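Local coordinates for protein probable tRNA pseudouridine synthase D (PDB 1Z2Z) that probably isomerises uridine at position 13 of transfer RNAs to pseudouridine, at residues Thr182-Lys187 with Glu204-Glu209; Ala197-Ile202 with Glu252-Ser257. All blocks are in the same frame, centred on the assembly; numbering follows the deposited sequence.

Contact 1 (Thr182-Lys187 with Glu204-Glu209)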
ATOM      1  N   THR A 182     -13.213  -1.856   0.347  1.00 52.57           N
ATOM      2  CA  THR A 182     -13.056  -1.889   1.789  1.00 52.58           C
ATOM      3  C   THR A 182     -13.647  -0.635   2.431  1.00 51.44           C
ATOM      4  O   THR A 182     -14.658  -0.719   3.132  1.00 50.65           O
ATOM      5  CB  THR A 182     -11.581  -2.055   2.161  1.00 53.23           C
ATOM      6  OG1 THR A 182     -10.807  -0.999   1.576  1.00 55.69           O
ATOM      7  CG2 THR A 182     -11.075  -3.386   1.636  1.00 53.85           C
ATOM      8  N   HIS A 183     -13.040   0.519   2.160  1.00 51.36           N
ATOM      9  CA  HIS A 183     -13.502   1.799   2.693  1.00 50.74           C
ATOM     10  C   HIS A 183     -14.987   2.012   2.460  1.00 50.29           C
ATOM     11  O   HIS A 183     -15.669   2.650   3.262  1.00 49.84           O
ATOM     12  CB  HIS A 183     -12.712   2.958   2.066  1.00 51.07           C
ATOM     13  CG  HIS A 183     -12.965   3.158   0.598  1.00 51.68           C
ATOM     14  ND1 HIS A 183     -13.804   4.138   0.115  1.00 52.30           N
ATOM     15  CD2 HIS A 183     -12.441   2.544  -0.488  1.00 52.36           C
ATOM     16  CE1 HIS A 183     -13.781   4.125  -1.207  1.00 50.89           C
ATOM     17  NE2 HIS A 183     -12.961   3.167  -1.598  1.00 51.29           N
ATOM     18  N   LEU A 184     -15.490   1.477   1.359  1.00 51.04           N
ATOM     19  CA  LEU A 184     -16.903   1.620   1.043  1.00 51.47           C
ATOM     20  C   LEU A 184     -17.738   0.774   1.990  1.00 50.25           C
ATOM     21  O   LEU A 184     -18.886   1.101   2.274  1.00 51.19           O
ATOM     22  CB  LEU A 184     -17.163   1.188  -0.401  1.00 52.45           C
ATOM     23  CG  LEU A 184     -16.437   2.000  -1.482  1.00 52.49           C
ATOM     24  CD1 LEU A 184     -16.611   1.315  -2.827  1.00 52.61           C
ATOM     25  CD2 LEU A 184     -16.986   3.420  -1.517  1.00 51.28           C
ATOM     26  N   VAL A 185     -17.155  -0.311   2.481  1.00 48.64           N
ATOM     27  CA  VAL A 185     -17.860  -1.199   3.390  1.00 48.17           C
ATOM     28  C   VAL A 185     -17.727  -0.702   4.826  1.00 47.60           C
ATOM     29  O   VAL A 185     -18.683  -0.745   5.601  1.00 46.18           O
ATOM     30  CB  VAL A 185     -17.308  -2.633   3.277  1.00 48.22           C
ATOM     31  CG1 VAL A 185     -18.031  -3.560   4.238  1.00 47.36           C
ATOM     32  CG2 VAL A 185     -17.467  -3.125   1.850  1.00 48.93           C
ATOM     33  N   GLY A 186     -16.535  -0.220   5.165  1.00 47.54           N
ATOM     34  CA  GLY A 186     -16.289   0.285   6.500  1.00 48.44           C
ATOM     35  C   GLY A 186     -17.127   1.514   6.796  1.00 49.33           C
ATOM     36  O   GLY A 186     -17.390   1.841   7.954  1.00 47.53           O
ATOM     37  N   LYS A 187     -17.553   2.199   5.744  1.00 50.63           N
ATOM     38  CA  LYS A 187     -18.356   3.399   5.916  1.00 52.81           C
ATOM     39  C   LYS A 187     -19.803   3.053   6.245  1.00 52.96           C
ATOM     40  O   LYS A 187     -20.448   3.754   7.020  1.00 53.56           O
ATOM     41  CB  LYS A 187     -18.301   4.262   4.653  1.00 54.45           C
ATOM     42  CG  LYS A 187     -19.013   5.598   4.793  1.00 56.03           C
ATOM     43  CD  LYS A 187     -19.060   6.356   3.477  1.00 56.57           C
ATOM     44  CE  LYS A 187     -19.902   7.621   3.604  1.00 55.70           C
ATOM     45  NZ  LYS A 187     -20.142   8.262   2.279  1.00 56.91           N
ATOM     46  N   GLU A 204     -21.676  -5.680  -6.070  1.00 59.69           N
ATOM     47  CA  GLU A 204     -20.938  -4.468  -6.443  1.00 60.20           C
ATOM     48  C   GLU A 204     -19.769  -4.743  -7.379  1.00 60.21           C
ATOM     49  O   GLU A 204     -18.629  -4.882  -6.940  1.00 59.38           O
ATOM     50  CB  GLU A 204     -20.397  -3.754  -5.206  1.00 59.90           C
ATOM     51  CG  GLU A 204     -19.627  -2.487  -5.555  1.00 58.85           C
ATOM     52  CD  GLU A 204     -20.499  -1.244  -5.534  1.00 56.71           C
ATOM     53  OE1 GLU A 204     -21.679  -1.320  -5.947  1.00 53.48           O
ATOM     54  OE2 GLU A 204     -19.988  -0.188  -5.108  1.00 55.88           O
ATOM     55  N   PRO A 205     -20.037  -4.788  -8.690  1.00 61.41           N
ATOM     56  CA  PRO A 205     -19.029  -5.047  -9.720  1.00 62.33           C
ATOM     57  C   PRO A 205     -18.139  -3.849 -10.039  1.00 63.73           C
ATOM     58  O   PRO A 205     -18.553  -2.703  -9.890  1.00 64.61           O
ATOM     59  CB  PRO A 205     -19.878  -5.447 -10.910  1.00 62.65           C
ATOM     60  CG  PRO A 205     -21.049  -4.520 -10.772  1.00 61.76           C
ATOM     61  CD  PRO A 205     -21.372  -4.631  -9.299  1.00 61.78           C
ATOM     62  N   PHE A 206     -16.915  -4.122 -10.481  1.00 64.96           N
ATOM     63  CA  PHE A 206     -15.980  -3.065 -10.845  1.00 66.45           C
ATOM     64  C   PHE A 206     -15.446  -3.257 -12.263  1.00 68.22           C
ATOM     65  O   PHE A 206     -15.305  -4.386 -12.736  1.00 68.04           O
ATOM     66  CB  PHE A 206     -14.810  -3.001  -9.856  1.00 66.55           C
ATOM     67  CG  PHE A 206     -15.082  -2.148  -8.642  1.00 66.32           C
ATOM     68  CD1 PHE A 206     -14.038  -1.488  -8.003  1.00 65.37           C
ATOM     69  CD2 PHE A 206     -16.376  -2.009  -8.136  1.00 66.01           C
ATOM     70  CE1 PHE A 206     -14.275  -0.698  -6.886  1.00 64.75           C
ATOM     71  CE2 PHE A 206     -16.625  -1.221  -7.017  1.00 64.91           C
ATOM     72  CZ  PHE A 206     -15.572  -0.563  -6.390  1.00 64.83           C
ATOM     73  N   PRO A 207     -15.128  -2.148 -12.957  1.00 70.07           N
ATOM     74  CA  PRO A 207     -14.612  -2.187 -14.329  1.00 70.94           C
ATOM     75  C   PRO A 207     -13.283  -2.908 -14.487  1.00 72.04           C
ATOM     76  O   PRO A 207     -12.770  -3.025 -15.596  1.00 72.74           O
ATOM     77  CB  PRO A 207     -14.518  -0.709 -14.696  1.00 70.73           C
ATOM     78  CG  PRO A 207     -14.154  -0.078 -13.400  1.00 70.68           C
ATOM     79  CD  PRO A 207     -15.097  -0.768 -12.436  1.00 70.97           C
ATOM     80  N   GLU A 208     -12.728  -3.391 -13.383  1.00 73.79           N
ATOM     81  CA  GLU A 208     -11.454  -4.096 -13.413  1.00 74.85           C
ATOM     82  C   GLU A 208     -11.674  -5.595 -13.594  1.00 75.60           C
ATOM     83  O   GLU A 208     -10.859  -6.290 -14.194  1.00 75.51           O
ATOM     84  CB  GLU A 208     -10.703  -3.872 -12.103  1.00 75.29           C
ATOM     85  CG  GLU A 208      -9.291  -4.404 -12.121  1.00 75.37           C
ATOM     86  CD  GLU A 208      -8.324  -3.370 -12.629  1.00 76.21           C
ATOM     87  OE1 GLU A 208      -8.683  -2.664 -13.597  1.00 75.97           O
ATOM     88  OE2 GLU A 208      -7.209  -3.264 -12.065  1.00 76.91           O
ATOM     89  N   GLU A 209     -12.787  -6.083 -13.058  1.00 76.68           N
ATOM     90  CA  GLU A 209     -13.117  -7.498 -13.122  1.00 76.83           C
ATOM     91  C   GLU A 209     -13.618  -7.890 -14.501  1.00 78.11           C
ATOM     92  O   GLU A 209     -14.062  -7.040 -15.272  1.00 78.25           O
ATOM     93  CB  GLU A 209     -14.198  -7.822 -12.089  1.00 75.74           C
ATOM     94  CG  GLU A 209     -13.908  -7.324 -10.685  1.00 74.49           C
ATOM     95  CD  GLU A 209     -15.068  -7.576  -9.750  1.00 73.64           C
ATOM     96  OE1 GLU A 209     -15.407  -8.760  -9.535  1.00 72.49           O
ATOM     97  OE2 GLU A 209     -15.645  -6.594  -9.239  1.00 73.27           O
TER
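Leu-184 and Phe-206 approach each other from opposite directions where the first turns of helix 182-191 face the loop that follows helix 194-202, in the largely helical TRUD region of this pseudouridine synthase. The meeting is slight, burying 66 Å² in all, and rests on one methyl group. Leu-184 CD1 comes to the rim of the phenyl ring, close to the ring plane, and touches Phe-206 CZ at 4.2 Å. The same methyl lies 4.3 Å from Glu-204 OE2, so ring edge and carboxylate lie side by side in front of the methyl, the oxygen only as a loose neighbour.

The leucine reaches toward the loop with CG opposite its carbonyl carbon (chi1 -61°). One step back along the helix, the imidazole of His-183 carries Leu-184 CG over one of its faces, displaced toward the rim, and the leucine also meets Leu-200 of helix 194-202. The turn beneath is closed by Thr-182 O, which accepts from both Val-185 N and Gly-186 N.

On the loop side, Phe-206 begins a type I beta turn that ends at Glu-209, and its side chain leans on Arg-179, Pro-180 and Val-181. Arg-179 also donates from NH1 to Glu-204 O, joining the backbone two residues before Phe-206 to the approach to helix 182-191. Glu-209 holds Phe-206 twice: its backbone N bonds to Phe-206 O at 3.1 Å, and its carboxylate reaches back to the Phe-206 amide. OE1 of that carboxylate forms a salt bridge with Arg-217, while OE2 takes the hydrogen of Phe-206 N at 3.0 Å from above the carboxylate plane, with a bent N-H...O angle of 136°.

Contact 2 (Ala197-Ile202 with Glu252-Ser257)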
ATOM      1  N   ALA A 197     -23.267  -2.584   3.612  1.00 69.63           N
ATOM      2  CA  ALA A 197     -21.900  -3.031   3.868  1.00 68.38           C
ATOM      3  C   ALA A 197     -21.697  -4.472   3.409  1.00 67.57           C
ATOM      4  O   ALA A 197     -20.621  -4.837   2.932  1.00 67.39           O
ATOM      5  CB  ALA A 197     -21.572  -2.910   5.352  1.00 67.93           C
ATOM      6  N   ALA A 198     -22.735  -5.291   3.556  1.00 66.35           N
ATOM      7  CA  ALA A 198     -22.655  -6.683   3.149  1.00 64.96           C
ATOM      8  C   ALA A 198     -22.810  -6.807   1.643  1.00 64.22           C
ATOM      9  O   ALA A 198     -22.102  -7.580   1.001  1.00 64.92           O
ATOM     10  CB  ALA A 198     -23.724  -7.496   3.851  1.00 65.32           C
ATOM     11  N   LEU A 199     -23.735  -6.042   1.077  1.00 63.00           N
ATOM     12  CA  LEU A 199     -23.966  -6.082  -0.362  1.00 63.02           C
ATOM     13  C   LEU A 199     -22.791  -5.518  -1.153  1.00 62.25           C
ATOM     14  O   LEU A 199     -22.449  -6.037  -2.213  1.00 62.55           O
ATOM     15  CB  LEU A 199     -25.242  -5.316  -0.713  1.00 63.87           C
ATOM     16  CG  LEU A 199     -26.494  -6.146  -1.027  1.00 63.72           C
ATOM     17  CD1 LEU A 199     -26.774  -7.155   0.085  1.00 63.59           C
ATOM     18  CD2 LEU A 199     -27.670  -5.199  -1.211  1.00 63.74           C
ATOM     19  N   LEU A 200     -22.175  -4.458  -0.640  1.00 60.92           N
ATOM     20  CA  LEU A 200     -21.039  -3.843  -1.314  1.00 60.11           C
ATOM     21  C   LEU A 200     -19.876  -4.816  -1.472  1.00 60.33           C
ATOM     22  O   LEU A 200     -19.032  -4.641  -2.349  1.00 61.24           O
ATOM     23  CB  LEU A 200     -20.561  -2.614  -0.536  1.00 59.76           C
ATOM     24  CG  LEU A 200     -21.438  -1.359  -0.546  1.00 58.99           C
ATOM     25  CD1 LEU A 200     -20.899  -0.347   0.453  1.00 58.23           C
ATOM     26  CD2 LEU A 200     -21.469  -0.768  -1.945  1.00 58.03           C
ATOM     27  N   TYR A 201     -19.828  -5.835  -0.617  1.00 59.92           N
ATOM     28  CA  TYR A 201     -18.753  -6.827  -0.654  1.00 58.57           C
ATOM     29  C   TYR A 201     -19.204  -8.073  -1.407  1.00 58.60           C
ATOM     30  O   TYR A 201     -18.462  -8.634  -2.210  1.00 59.42           O
ATOM     31  CB  TYR A 201     -18.336  -7.205   0.775  1.00 57.09           C
ATOM     32  CG  TYR A 201     -17.089  -8.061   0.853  1.00 55.33           C
ATOM     33  CD1 TYR A 201     -15.821  -7.491   0.763  1.00 54.52           C
ATOM     34  CD2 TYR A 201     -17.179  -9.445   0.964  1.00 54.36           C
ATOM     35  CE1 TYR A 201     -14.672  -8.280   0.776  1.00 54.23           C
ATOM     36  CE2 TYR A 201     -16.038 -10.242   0.974  1.00 54.59           C
ATOM     37  CZ  TYR A 201     -14.788  -9.654   0.875  1.00 53.71           C
ATOM     38  OH  TYR A 201     -13.664 -10.445   0.842  1.00 52.71           O
ATOM     39  N   ILE A 202     -20.427  -8.508  -1.139  1.00 58.50           N
ATOM     40  CA  ILE A 202     -20.962  -9.683  -1.804  1.00 58.71           C
ATOM     41  C   ILE A 202     -21.109  -9.413  -3.303  1.00 60.06           C
ATOM     42  O   ILE A 202     -20.646 -10.202  -4.130  1.00 60.38           O
ATOM     43  CB  ILE A 202     -22.326 -10.055  -1.212  1.00 57.55           C
ATOM     44  CG1 ILE A 202     -22.153 -10.393   0.275  1.00 56.08           C
ATOM     45  CG2 ILE A 202     -22.933 -11.201  -2.005  1.00 56.33           C
ATOM     46  CD1 ILE A 202     -23.447 -10.479   1.061  1.00 54.38           C
ATOM     47  N   GLU A 252     -31.809 -11.837   5.867  1.00 76.92           N
ATOM     48  CA  GLU A 252     -31.712 -10.483   6.406  1.00 77.50           C
ATOM     49  C   GLU A 252     -30.733 -10.410   7.570  1.00 77.34           C
ATOM     50  O   GLU A 252     -30.757  -9.453   8.341  1.00 78.23           O
ATOM     51  CB  GLU A 252     -33.086  -9.989   6.867  1.00 78.66           C
ATOM     52  CG  GLU A 252     -34.132  -9.911   5.764  1.00 81.58           C
ATOM     53  CD  GLU A 252     -33.763  -8.930   4.663  1.00 82.77           C
ATOM     54  OE1 GLU A 252     -32.790  -9.192   3.924  1.00 83.37           O
ATOM     55  OE2 GLU A 252     -34.449  -7.891   4.540  1.00 83.48           O
ATOM     56  N   ASP A 253     -29.869 -11.414   7.695  1.00 76.60           N
ATOM     57  CA  ASP A 253     -28.896 -11.438   8.784  1.00 75.94           C
ATOM     58  C   ASP A 253     -27.549 -10.891   8.320  1.00 75.53           C
ATOM     59  O   ASP A 253     -26.490 -11.466   8.595  1.00 75.21           O
ATOM     60  CB  ASP A 253     -28.738 -12.865   9.321  1.00 76.28           C
ATOM     61  CG  ASP A 253     -28.185 -12.899  10.741  1.00 76.81           C
ATOM     62  OD1 ASP A 253     -28.735 -12.189  11.613  1.00 77.13           O
ATOM     63  OD2 ASP A 253     -27.213 -13.644  10.989  1.00 77.03           O
ATOM     64  N   TYR A 254     -27.607  -9.769   7.609  1.00 74.52           N
ATOM     65  CA  TYR A 254     -26.413  -9.110   7.104  1.00 73.42           C
ATOM     66  C   TYR A 254     -25.482  -8.761   8.263  1.00 72.64           C
ATOM     67  O   TYR A 254     -24.264  -8.706   8.098  1.00 72.55           O
ATOM     68  CB  TYR A 254     -26.807  -7.844   6.340  1.00 72.78           C
ATOM     69  CG  TYR A 254     -27.785  -8.107   5.220  1.00 73.17           C
ATOM     70  CD1 TYR A 254     -27.399  -8.799   4.075  1.00 73.05           C
ATOM     71  CD2 TYR A 254     -29.114  -7.704   5.326  1.00 74.03           C
ATOM     72  CE1 TYR A 254     -28.318  -9.089   3.062  1.00 73.89           C
ATOM     73  CE2 TYR A 254     -30.039  -7.988   4.322  1.00 73.77           C
ATOM     74  CZ  TYR A 254     -29.639  -8.678   3.197  1.00 73.92           C
ATOM     75  OH  TYR A 254     -30.561  -8.957   2.215  1.00 74.53           O
ATOM     76  N   SER A 255     -26.054  -8.535   9.441  1.00 72.10           N
ATOM     77  CA  SER A 255     -25.244  -8.192  10.604  1.00 71.61           C
ATOM     78  C   SER A 255     -24.204  -9.266  10.899  1.00 70.05           C
ATOM     79  O   SER A 255     -23.025  -8.960  11.066  1.00 68.77           O
ATOM     80  CB  SER A 255     -26.133  -7.956  11.841  1.00 72.56           C
ATOM     81  OG  SER A 255     -27.054  -9.016  12.064  1.00 73.44           O
ATOM     82  N   GLY A 256     -24.645 -10.521  10.943  1.00 68.97           N
ATOM     83  CA  GLY A 256     -23.739 -11.619  11.225  1.00 67.68           C
ATOM     84  C   GLY A 256     -23.145 -12.268   9.992  1.00 66.90           C
ATOM     85  O   GLY A 256     -22.457 -13.286  10.087  1.00 66.27           O
ATOM     86  N   SER A 257     -23.405 -11.688   8.825  1.00 66.69           N
ATOM     87  CA  SER A 257     -22.864 -12.248   7.593  1.00 66.32           C
ATOM     88  C   SER A 257     -21.343 -12.073   7.552  1.00 65.49           C
ATOM     89  O   SER A 257     -20.679 -12.637   6.696  1.00 65.20           O
ATOM     90  CB  SER A 257     -23.502 -11.582   6.372  1.00 66.08           C
ATOM     91  OG  SER A 257     -23.071 -10.243   6.243  1.00 66.82           O
TER
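In the helical part of the TRUD region, Ala-198 and Leu-199 of helix 194-202 pack against Tyr-254 and Ser-257 in the loop joining helices 238-249 and 263-287. The CA atoms of Ala-198 and Tyr-254 are 6.0 Å apart, and the alanine methyl points into the approach. Ala-198 CB lies 3.9 Å from Tyr-254 CD1 and 3.7 Å from Ser-257 OG, so it is shared by the near side of the phenol and a hydroxyl. Farther along the ring, Leu-199 CD1 reaches Tyr-254 CE1 at 3.9 Å, the two side chains crossing at a slant.

With CG opposite the carbonyl carbon (chi1 -56°), the tyrosine ring is turned to the helix, and the side chain also touches Phe-194 and Glu-195, one turn earlier. Both its ends are tied within the loop. Tyr-254 OH donates to Glu-252 OE1 at 2.8 Å, meeting that oxygen nearly in line with its C-O bond. At the backbone end, Ser-257 OG donates to Tyr-254 O at 2.7 Å, from a direction tilted 25° out of the carbonyl plane. The serine also packs on Met-243, and Asp-253 OD2 bonds to His-246, linking the loop to the helix it leaves.

Replacing Tyr-254 by an alanine would probably leave Ala-198 CB and Leu-199 CD1 facing a gap and deprive the Glu-252 carboxylate of its phenol donor. Across the interface the attraction is thus apolar, while the Tyr-254 and Ser-257 hydroxyls are spent on partners within the loop: the buried Ser-257 hydroxyl can present itself to a methyl because its hydrogen is already committed to a carbonyl.

In the fold
Contact 1 and contact 2 lie on the same side of the chain's centre, 16 Å and 26 Å from it, with their own centres 13 Å apart. They are joined by the consecutive helices 182-191 and 194-202: Val-185 CG2 packs on Leu-200 CB at 3.9 Å. The loop residue Glu-204 touches the helix it follows, its CB 4.3 Å from Leu-199 O. Their segments alternate along the chain, so helix 194-202, which carries one half of contact 2, falls within the span closed by contact 1. Arg-179, which holds the loop of contact 1, also bonds to the carbonyl of Tyr-201 on the helix of contact 2. Both contacts lie away from Asp-86, the predicted nucleophile, and contact 1 is the more superficial.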